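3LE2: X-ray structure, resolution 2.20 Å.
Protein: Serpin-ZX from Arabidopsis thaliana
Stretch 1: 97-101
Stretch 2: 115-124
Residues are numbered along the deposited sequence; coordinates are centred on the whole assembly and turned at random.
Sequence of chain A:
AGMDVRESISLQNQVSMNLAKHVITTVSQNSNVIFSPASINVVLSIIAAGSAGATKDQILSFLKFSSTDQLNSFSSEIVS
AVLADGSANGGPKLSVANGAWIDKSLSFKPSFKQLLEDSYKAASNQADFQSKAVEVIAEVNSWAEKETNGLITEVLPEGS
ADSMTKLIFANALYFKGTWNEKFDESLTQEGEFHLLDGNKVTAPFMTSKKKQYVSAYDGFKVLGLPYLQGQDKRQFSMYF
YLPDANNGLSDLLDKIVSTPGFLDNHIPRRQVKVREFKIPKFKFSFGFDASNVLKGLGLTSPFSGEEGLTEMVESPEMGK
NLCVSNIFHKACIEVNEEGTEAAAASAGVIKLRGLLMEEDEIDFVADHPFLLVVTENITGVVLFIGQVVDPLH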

# COMPACT_ATOMS: atom_id res chain seq x y z
N ALA A 97 7.67 2.76 -9.53
CA ALA A 97 8.79 3.68 -9.65
C ALA A 97 9.64 3.54 -8.40
O ALA A 97 9.16 3.70 -7.28
CB ALA A 97 8.31 5.12 -9.81
N ASN A 98 10.92 3.26 -8.60
CA ASN A 98 11.79 2.96 -7.49
C ASN A 98 13.22 3.44 -7.71
O ASN A 98 13.93 2.96 -8.59
CB ASN A 98 11.74 1.46 -7.22
CG ASN A 98 12.35 1.10 -5.91
OD1 ASN A 98 12.19 1.82 -4.92
ND2 ASN A 98 13.08 0.01 -5.88
N GLY A 99 13.65 4.42 -6.91
CA GLY A 99 14.94 5.03 -7.15
C GLY A 99 15.58 5.69 -5.95
O GLY A 99 14.91 6.04 -4.98
N ALA A 100 16.90 5.85 -6.02
CA ALA A 100 17.66 6.55 -5.00
C ALA A 100 18.53 7.64 -5.62
O ALA A 100 19.14 7.44 -6.66
CB ALA A 100 18.52 5.57 -4.22
N TRP A 101 18.58 8.79 -4.97
CA TRP A 101 19.43 9.89 -5.41
C TRP A 101 20.29 10.33 -4.24
O TRP A 101 19.82 10.45 -3.11
CB TRP A 101 18.58 11.08 -5.89
CG TRP A 101 18.04 10.96 -7.31
CD1 TRP A 101 18.51 11.59 -8.43
CD2 TRP A 101 16.93 10.16 -7.74
NE1 TRP A 101 17.76 11.23 -9.53
CE2 TRP A 101 16.78 10.36 -9.13
CE3 TRP A 101 16.04 9.30 -7.08
CZ2 TRP A 101 15.78 9.73 -9.88
CZ3 TRP A 101 15.05 8.68 -7.82
CH2 TRP A 101 14.93 8.89 -9.21
N LEU A 115 23.42 -4.28 -7.10
CA LEU A 115 22.41 -4.88 -6.25
C LEU A 115 21.06 -4.19 -6.47
O LEU A 115 20.04 -4.85 -6.67
CB LEU A 115 22.85 -4.79 -4.79
CG LEU A 115 21.84 -5.17 -3.71
CD1 LEU A 115 21.31 -6.57 -3.96
CD2 LEU A 115 22.48 -5.04 -2.33
N LEU A 116 21.07 -2.86 -6.44
CA LEU A 116 19.85 -2.10 -6.68
C LEU A 116 19.24 -2.46 -8.03
O LEU A 116 18.03 -2.58 -8.16
CB LEU A 116 20.10 -0.60 -6.63
CG LEU A 116 20.38 -0.04 -5.24
CD1 LEU A 116 19.87 1.39 -5.14
CD2 LEU A 116 19.71 -0.93 -4.22
N GLU A 117 20.10 -2.64 -9.03
CA GLU A 117 19.67 -2.92 -10.39
C GLU A 117 19.11 -4.34 -10.53
O GLU A 117 18.16 -4.56 -11.30
CB GLU A 117 20.84 -2.71 -11.37
CG GLU A 117 20.55 -3.12 -12.81
CD GLU A 117 21.57 -2.57 -13.80
OE1 GLU A 117 22.62 -2.05 -13.37
OE2 GLU A 117 21.32 -2.65 -15.03
N ASP A 118 19.67 -5.28 -9.78
CA ASP A 118 19.37 -6.70 -9.96
C ASP A 118 18.25 -7.24 -9.07
O ASP A 118 17.27 -7.83 -9.55
CB ASP A 118 20.64 -7.54 -9.73
CG ASP A 118 21.72 -7.24 -10.74
OD1 ASP A 118 21.40 -7.05 -11.94
OD2 ASP A 118 22.91 -7.20 -10.34
N SER A 119 18.40 -7.07 -7.76
CA SER A 119 17.38 -7.58 -6.84
C SER A 119 16.16 -6.66 -6.78
O SER A 119 15.08 -7.08 -6.37
CB SER A 119 17.97 -7.77 -5.44
OG SER A 119 19.03 -8.71 -5.43
N TYR A 120 16.32 -5.41 -7.20
CA TYR A 120 15.31 -4.40 -6.91
C TYR A 120 14.79 -3.65 -8.13
O TYR A 120 13.75 -3.00 -8.06
CB TYR A 120 15.84 -3.41 -5.87
CG TYR A 120 16.08 -4.04 -4.52
CD1 TYR A 120 15.02 -4.27 -3.66
CD2 TYR A 120 17.35 -4.40 -4.12
CE1 TYR A 120 15.23 -4.85 -2.43
CE2 TYR A 120 17.56 -4.97 -2.90
CZ TYR A 120 16.50 -5.20 -2.05
OH TYR A 120 16.70 -5.79 -0.82
N LYS A 121 15.51 -3.75 -9.25
CA LYS A 121 15.14 -3.02 -10.46
C LYS A 121 14.97 -1.54 -10.12
O LYS A 121 14.01 -0.89 -10.53
CB LYS A 121 13.87 -3.60 -11.07
CG LYS A 121 14.04 -5.07 -11.45
CD LYS A 121 12.78 -5.66 -12.05
CE LYS A 121 12.70 -7.16 -11.74
NZ LYS A 121 14.03 -7.83 -11.82
N ALA A 122 15.94 -1.02 -9.38
CA ALA A 122 15.87 0.31 -8.80
C ALA A 122 17.01 1.16 -9.34
O ALA A 122 18.15 0.71 -9.40
CB ALA A 122 15.94 0.22 -7.28
N ALA A 123 16.69 2.38 -9.74
CA ALA A 123 17.69 3.30 -10.27
C ALA A 123 18.50 3.88 -9.13
O ALA A 123 18.04 3.95 -8.00
CB ALA A 123 17.02 4.42 -11.04
N SER A 124 19.72 4.30 -9.41
CA SER A 124 20.50 5.04 -8.43
C SER A 124 21.25 6.11 -9.17
O SER A 124 21.85 5.84 -10.21
CB SER A 124 21.46 4.13 -7.66
OG SER A 124 22.17 3.26 -8.53

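A glycine in the middle of this strand pairing makes room for an aromatic ring of its own strand. Gly99 lies opposite Ala123 with their CA atoms 4.5 Å apart, and the indole of Trp101, two residues along, folds back over it: a CB built on Gly99 would come within 2.7 Å of Trp101 CZ3. The bare backbone at this position leaves room for the indole.

The example illustrates how a chain leaving a helix can join a neighbouring strand in parallel with very few bonds. Ala123 does most of the work, addressing the residues before and after its partner as parallel geometry requires. Ala123 N donates to Asn98 O at 3.0 Å, and Ala100 N to Ala123 O, also at 3.0 Å. Three CA-H...O contacts accompany the hydrogen bonds: Ala122 CA lies 3.3 Å from Asn98 O, Gly99 CA 3.4 Å from Ala123 O, and Ser124 CA 3.3 Å from Ala100 O.

The chain turns between helix and strand. Ala122 N donates to Leu116 O at 2.9 Å, tying the residue just before the new strand back to the helix, while Lys121, within that turn, has positive phi and psi, and its side-chain end leads away from the contact, where its exposed position suits a charged residue.

Side chains add modest packing. Asn98, the residue most covered, followed by Ala100 and Ala123, is in the t rotamer; it starts sideways but brings its amide end nearer, so that Asn98 ND2 sits 3.2 Å from Ala122 CB; its OD1 is satisfied elsewhere in the structure. Ala100 and Ser124 share one face of the sheet, where the methyl of Ala100 meets Leu116, with Ala100 CB 4.5 Å from Leu116 CD1, an apolar contact between buried residues. Ala123 points to the opposite face; both it and Ser124 are small and partly exposed, which suits the Ser124 hydroxyl. The stretches bury 275 Å² in all, and both hydrogen bonds between them are backbone to backbone.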